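Local coordinates for probable nitrite reductase [nad(p)h] small subunit NIRD (PDB 4AIV), which associates with NirB and is probably required for the activity of the NADH-dependent reductase that converts nitrite to ammonium in Mycobacterium tuberculosis, at residues A[9-14]-A[28-33]; A[43-48]-A[101-106]. All coordinates share one frame; numbering follows the deposited sequence.

Both contacts belong to the six-stranded antiparallel sheet of the Rieske-like domain, with their centres about 12 Å apart. Contact 1 (9-14 with 28-33) is a surface contact. It joins one outermost strand to the turn that follows the other, through a weak hydrogen bond, a shared water and small apolar touches. Contact 2 (43-48 with 101-106) is partly buried and pairs two inner neighbours of the sheet through aliphatic packing, one direct backbone bond and two bridging waters. They meet directly: L29 CD1 packs 3.7 Å from Y101 CD2, and W10 CZ3 lies 3.6 Å from R104 CG, within a cation-pi pair.

Contact 1 (A[9-14]-A[28-33]); sequences VWTTAC and LLDDGS
T11 and L29 mark the nearest backbone approach, with T11 CA 5.7 Å from L29 CA, where strand 7-15 passes the type I turn running from L29 to G32. The one direct hydrogen bond across the gap runs from backbone to side chain, and it is weak: D30 N reaches T11 OG1 at 3.3 Å, with an N-H...O angle of only 127°. T11 holds its hydroxyl beside its own backbone N (chi1 -65°), and its methyl on the other branch sits 3.6 Å from the carbonyl, T11 CG2 to L28 O. Between those two branches the threonine also meets the leucine, T11 CB lying 3.8 Å from L29 CD2.

These meetings join opposite margins of one sheet. Strand 7-15 is outermost on one side and strand 25-28 on the other, and the hairpin turn leading from 25-28 into 34-39 reaches across to 9-14, evidence that the six-stranded antiparallel sheet of the Rieske-like domain curls strongly upon itself. L29 is buried against the inner strands, touching V113, V35 and Y101.

A water adds the firmer polar link. T11 OG1 donates to it at 2.6 Å, while the water donates to V9 O and, at 2.7 Å from its oxygen, to D30 OD1. That same carboxylate oxygen makes a salt bridge with R115 of strand 110-117, which also pairs with V9 through the backbone. V9 CG1 abuts the carboxylate, 3.5 Å from D30 OD1, the two side chains crossing at about a right angle.

Within the turn, D31 OD1 accepts from two groups of S33. The backbone N, in an Asx turn, comes from 52° above the carboxylate plane, whereas S33 OG donates on the syn side, 2.7 Å from D31 OD1.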
loop_
_atom_site.group_PDB
_atom_site.type_symbol
_atom_site.label_atom_id
_atom_site.label_comp_id
_atom_site.label_asym_id
_atom_site.label_seq_id
_atom_site.Cartn_x
_atom_site.Cartn_y
_atom_site.Cartn_z
ATOM N N VAL A 9 -1.343 -1.576 -15.813
ATOM C CA VAL A 9 -1.956 -2.894 -15.840
ATOM C C VAL A 9 -2.675 -3.122 -14.527
ATOM O O VAL A 9 -2.034 -3.310 -13.483
ATOM C CB VAL A 9 -0.929 -3.994 -16.084
ATOM C CG1 VAL A 9 -1.625 -5.363 -16.097
ATOM C CG2 VAL A 9 -0.194 -3.737 -17.393
ATOM N N TRP A 10 -4.006 -3.087 -14.582
ATOM C CA TRP A 10 -4.829 -3.095 -13.375
ATOM C C TRP A 10 -5.155 -4.501 -12.903
ATOM O O TRP A 10 -5.535 -5.371 -13.692
ATOM C CB TRP A 10 -6.130 -2.295 -13.588
ATOM C CG TRP A 10 -5.879 -0.824 -13.823
ATOM C CD1 TRP A 10 -5.803 -0.185 -15.027
ATOM C CD2 TRP A 10 -5.648 0.171 -12.813
ATOM N NE1 TRP A 10 -5.558 1.159 -14.831
ATOM C CE2 TRP A 10 -5.446 1.404 -13.486
ATOM C CE3 TRP A 10 -5.591 0.156 -11.416
ATOM C CZ2 TRP A 10 -5.197 2.598 -12.798
ATOM C CZ3 TRP A 10 -5.340 1.344 -10.732
ATOM C CH2 TRP A 10 -5.151 2.547 -11.427
ATOM N N THR A 11 -4.993 -4.705 -11.599
ATOM C CA THR A 11 -5.468 -5.897 -10.923
ATOM C C THR A 11 -6.613 -5.488 -10.008
ATOM O O THR A 11 -6.476 -4.566 -9.200
ATOM C CB THR A 11 -4.349 -6.553 -10.083
ATOM O OG1 THR A 11 -3.310 -7.023 -10.951
ATOM C CG2 THR A 11 -4.889 -7.727 -9.272
ATOM N N THR A 12 -7.747 -6.169 -10.131
ATOM C CA THR A 12 -8.889 -5.896 -9.265
ATOM C C THR A 12 -8.677 -6.567 -7.915
ATOM O O THR A 12 -8.520 -7.786 -7.844
ATOM C CB THR A 12 -10.204 -6.393 -9.913
ATOM O OG1 THR A 12 -10.445 -5.637 -11.099
ATOM C CG2 THR A 12 -11.390 -6.226 -8.971
ATOM N N ALA A 13 -8.642 -5.766 -6.848
ATOM C CA ALA A 13 -8.410 -6.292 -5.504
ATOM C C ALA A 13 -9.687 -6.846 -4.878
ATOM O O ALA A 13 -9.775 -8.034 -4.559
ATOM C CB ALA A 13 -7.789 -5.208 -4.584
ATOM N N CYS A 14 -10.676 -5.978 -4.689
ATOM C CA CYS A 14 -11.895 -6.372 -3.985
ATOM C C CYS A 14 -12.948 -5.298 -4.089
ATOM O O CYS A 14 -12.694 -4.230 -4.651
ATOM C CB CYS A 14 -11.604 -6.626 -2.498
ATOM S SG CYS A 14 -10.928 -5.213 -1.551
ATOM N N LEU A 28 -1.946 -9.681 -4.835
ATOM C CA LEU A 28 -1.001 -10.191 -5.823
ATOM C C LEU A 28 -1.316 -9.597 -7.196
ATOM O O LEU A 28 -2.411 -9.788 -7.723
ATOM C CB LEU A 28 -1.094 -11.725 -5.870
ATOM C CG LEU A 28 -0.195 -12.506 -6.831
ATOM C CD1 LEU A 28 1.251 -12.426 -6.386
ATOM C CD2 LEU A 28 -0.642 -13.982 -6.943
ATOM N N LEU A 29 -0.365 -8.882 -7.789
ATOM C CA LEU A 29 -0.608 -8.286 -9.100
ATOM C C LEU A 29 -0.329 -9.294 -10.215
ATOM O O LEU A 29 0.207 -10.379 -9.971
ATOM C CB LEU A 29 0.217 -7.014 -9.297
ATOM C CG LEU A 29 0.081 -5.928 -8.223
ATOM C CD1 LEU A 29 0.908 -4.686 -8.604
ATOM C CD2 LEU A 29 -1.396 -5.572 -7.977
ATOM N N ASP A 30 -0.694 -8.922 -11.437
ATOM C CA ASP A 30 -0.632 -9.831 -12.579
ATOM C C ASP A 30 0.775 -10.395 -12.823
ATOM O O ASP A 30 0.920 -11.534 -13.277
ATOM C CB ASP A 30 -1.130 -9.104 -13.827
ATOM C CG ASP A 30 -0.120 -8.120 -14.351
ATOM O OD1 ASP A 30 0.182 -7.123 -13.642
ATOM O OD2 ASP A 30 0.396 -8.357 -15.463
ATOM N N ASP A 31 1.809 -9.616 -12.501
ATOM C CA ASP A 31 3.186 -10.055 -12.747
ATOM C C ASP A 31 3.830 -10.698 -11.518
ATOM O O ASP A 31 5.017 -11.012 -11.524
ATOM C CB ASP A 31 4.049 -8.891 -13.243
ATOM C CG ASP A 31 4.402 -7.917 -12.137
ATOM O OD1 ASP A 31 3.665 -7.858 -11.125
ATOM O OD2 ASP A 31 5.413 -7.197 -12.281
ATOM N N GLY A 32 3.050 -10.881 -10.457
ATOM C CA GLY A 32 3.566 -11.499 -9.249
ATOM C C GLY A 32 4.039 -10.536 -8.173
ATOM O O GLY A 32 4.401 -10.980 -7.077
ATOM N N SER A 33 4.047 -9.233 -8.466
ATOM C CA SER A 33 4.363 -8.232 -7.440
ATOM C C SER A 33 3.408 -8.396 -6.258
ATOM O O SER A 33 2.222 -8.687 -6.445
ATOM C CB SER A 33 4.225 -6.804 -7.989
ATOM O OG SER A 33 4.975 -6.633 -9.172
HETATM O O HOH W 1 -1.444 -5.652 -12.152
#

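Contact 2 (A[43-48]-A[101-106]); sequences GSVHAV and YPARVT
V45 and V105 touch through their methyls, V45 CG2 lying 3.8 Å from V105 CG2, and the same V45 branch reaches A103, CG2 to CB 3.9 Å. A chi1 of -65° puts V45 CG1 anti to the carbonyl carbon, which leaves CG2, the branch that meets both partners, between the backbone N and the carbonyl carbon. The apolar row continues through A47, whose CB is 4.2 Å from A103 CB and 4.0 Å from Y101 CB.

Outside this row the strands bond directly at one point: Y101 N donates to A47 O at 2.8 Å and 164°, nearly straight. A47 O also lies at the edge of the Y101 ring, in its plane. The strands run antiparallel, 154° between the directions of 45-48 and 103-105, and their axes come no nearer than 6.2 Å. Two waters link backbone atoms not bonded directly: one accepts from A47 N and donates to Y101 O; the other donates to both V45 O and A103 O. Within 43-48, H46 NE2 donates to S44 OG at 2.8 Å, and S44 OG is also hydrogen-bonded to D42.

Strands 45-49 and 100-105 are adjacent inner strands of the six-stranded antiparallel sheet of the Rieske-like domain, flanked by 34-39 (H46 with F38, V48 with A36) and 110-117 (P102 with A114). V45 and A47 pack on I111 and V113, while R104 NH2 hydrogen-bonds Q112 and its side chain forms a cation-pi pair with W10 of strand 7-15.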
loop_
_atom_site.group_PDB
_atom_site.type_symbol
_atom_site.label_atom_id
_atom_site.label_comp_id
_atom_site.label_asym_id
_atom_site.label_seq_id
_atom_site.Cartn_x
_atom_site.Cartn_y
_atom_site.Cartn_z
ATOM N N GLY A 43 -11.340 7.805 2.980
ATOM C CA GLY A 43 -11.886 7.060 1.856
ATOM C C GLY A 43 -10.859 6.574 0.838
ATOM O O GLY A 43 -11.149 5.689 0.025
ATOM N N SER A 44 -9.663 7.148 0.872
ATOM C CA SER A 44 -8.630 6.813 -0.109
ATOM C C SER A 44 -8.111 5.385 0.058
ATOM O O SER A 44 -8.119 4.830 1.165
ATOM C CB SER A 44 -7.457 7.796 -0.016
ATOM O OG SER A 44 -6.752 7.653 1.214
ATOM N N VAL A 45 -7.681 4.795 -1.054
ATOM C CA VAL A 45 -6.964 3.526 -1.014
ATOM C C VAL A 45 -5.529 3.770 -1.445
ATOM O O VAL A 45 -5.266 4.609 -2.309
ATOM C CB VAL A 45 -7.631 2.422 -1.893
ATOM C CG1 VAL A 45 -9.009 2.069 -1.341
ATOM C CG2 VAL A 45 -7.725 2.856 -3.361
ATOM N N HIS A 46 -4.595 3.057 -0.819
ATOM C CA HIS A 46 -3.178 3.214 -1.126
ATOM C C HIS A 46 -2.516 1.846 -1.202
ATOM O O HIS A 46 -2.786 0.967 -0.373
ATOM C CB HIS A 46 -2.490 4.083 -0.069
ATOM C CG HIS A 46 -3.029 5.478 -0.009
ATOM N ND1 HIS A 46 -2.543 6.506 -0.783
ATOM C CD2 HIS A 46 -4.058 6.000 0.707
ATOM C CE1 HIS A 46 -3.226 7.603 -0.547
ATOM N NE2 HIS A 46 -4.156 7.328 0.366
ATOM N N ALA A 47 -1.655 1.665 -2.195
ATOM C CA ALA A 47 -0.963 0.387 -2.377
ATOM C C ALA A 47 0.542 0.595 -2.386
ATOM O O ALA A 47 1.073 1.374 -3.204
ATOM C CB ALA A 47 -1.416 -0.290 -3.672
ATOM N N VAL A 48 1.230 -0.084 -1.466
ATOM C CA VAL A 48 2.685 -0.025 -1.402
ATOM C C VAL A 48 3.266 -1.446 -1.407
ATOM O O VAL A 48 2.532 -2.428 -1.246
ATOM C CB VAL A 48 3.199 0.769 -0.158
ATOM C CG1 VAL A 48 2.738 2.231 -0.219
ATOM C CG2 VAL A 48 2.747 0.109 1.141
ATOM N N TYR A 101 2.161 1.915 -5.724
ATOM C CA TYR A 101 1.438 1.471 -6.907
ATOM C C TYR A 101 0.173 2.305 -7.032
ATOM O O TYR A 101 -0.496 2.567 -6.029
ATOM C CB TYR A 101 1.069 -0.022 -6.800
ATOM C CG TYR A 101 2.266 -0.941 -6.710
ATOM C CD1 TYR A 101 2.915 -1.153 -5.495
ATOM C CD2 TYR A 101 2.764 -1.580 -7.841
ATOM C CE1 TYR A 101 4.021 -1.997 -5.406
ATOM C CE2 TYR A 101 3.869 -2.424 -7.763
ATOM C CZ TYR A 101 4.494 -2.622 -6.548
ATOM O OH TYR A 101 5.594 -3.453 -6.477
ATOM N N PRO A 102 -0.161 2.725 -8.260
ATOM C CA PRO A 102 -1.442 3.426 -8.436
ATOM C C PRO A 102 -2.593 2.562 -7.922
ATOM O O PRO A 102 -2.626 1.344 -8.138
ATOM C CB PRO A 102 -1.548 3.607 -9.953
ATOM C CG PRO A 102 -0.106 3.560 -10.445
ATOM C CD PRO A 102 0.586 2.570 -9.524
ATOM N N ALA A 103 -3.516 3.194 -7.211
ATOM C CA ALA A 103 -4.654 2.493 -6.647
ATOM C C ALA A 103 -5.886 3.371 -6.806
ATOM O O ALA A 103 -5.845 4.578 -6.555
ATOM C CB ALA A 103 -4.405 2.164 -5.185
ATOM N N ARG A 104 -6.981 2.765 -7.239
ATOM C CA ARG A 104 -8.192 3.531 -7.485
ATOM C C ARG A 104 -9.434 2.787 -7.020
ATOM O O ARG A 104 -9.407 1.566 -6.793
ATOM C CB ARG A 104 -8.308 3.870 -8.985
ATOM C CG ARG A 104 -8.549 2.659 -9.877
ATOM C CD ARG A 104 -8.708 3.086 -11.330
ATOM N NE ARG A 104 -8.993 1.956 -12.217
ATOM C CZ ARG A 104 -8.966 2.032 -13.544
ATOM N NH1 ARG A 104 -8.661 3.187 -14.131
ATOM N NH2 ARG A 104 -9.228 0.952 -14.281
ATOM N N VAL A 105 -10.518 3.541 -6.855
ATOM C CA VAL A 105 -11.832 2.953 -6.647
ATOM C C VAL A 105 -12.697 3.367 -7.835
ATOM O O VAL A 105 -12.910 4.560 -8.068
ATOM C CB VAL A 105 -12.467 3.416 -5.309
ATOM C CG1 VAL A 105 -13.728 2.618 -5.004
ATOM C CG2 VAL A 105 -11.460 3.283 -4.169
ATOM N N THR A 106 -13.160 2.388 -8.611
ATOM C CA THR A 106 -13.978 2.670 -9.790
ATOM C C THR A 106 -15.302 3.282 -9.333
ATOM O O THR A 106 -15.678 3.132 -8.160
ATOM C CB THR A 106 -14.262 1.387 -10.613
ATOM O OG1 THR A 106 -15.028 0.486 -9.813
ATOM C CG2 THR A 106 -12.956 0.691 -11.053
HETATM O O HOH W 2 -3.720 5.501 -4.510
HETATM O O HOH W 3 -1.380 3.998 -4.124
#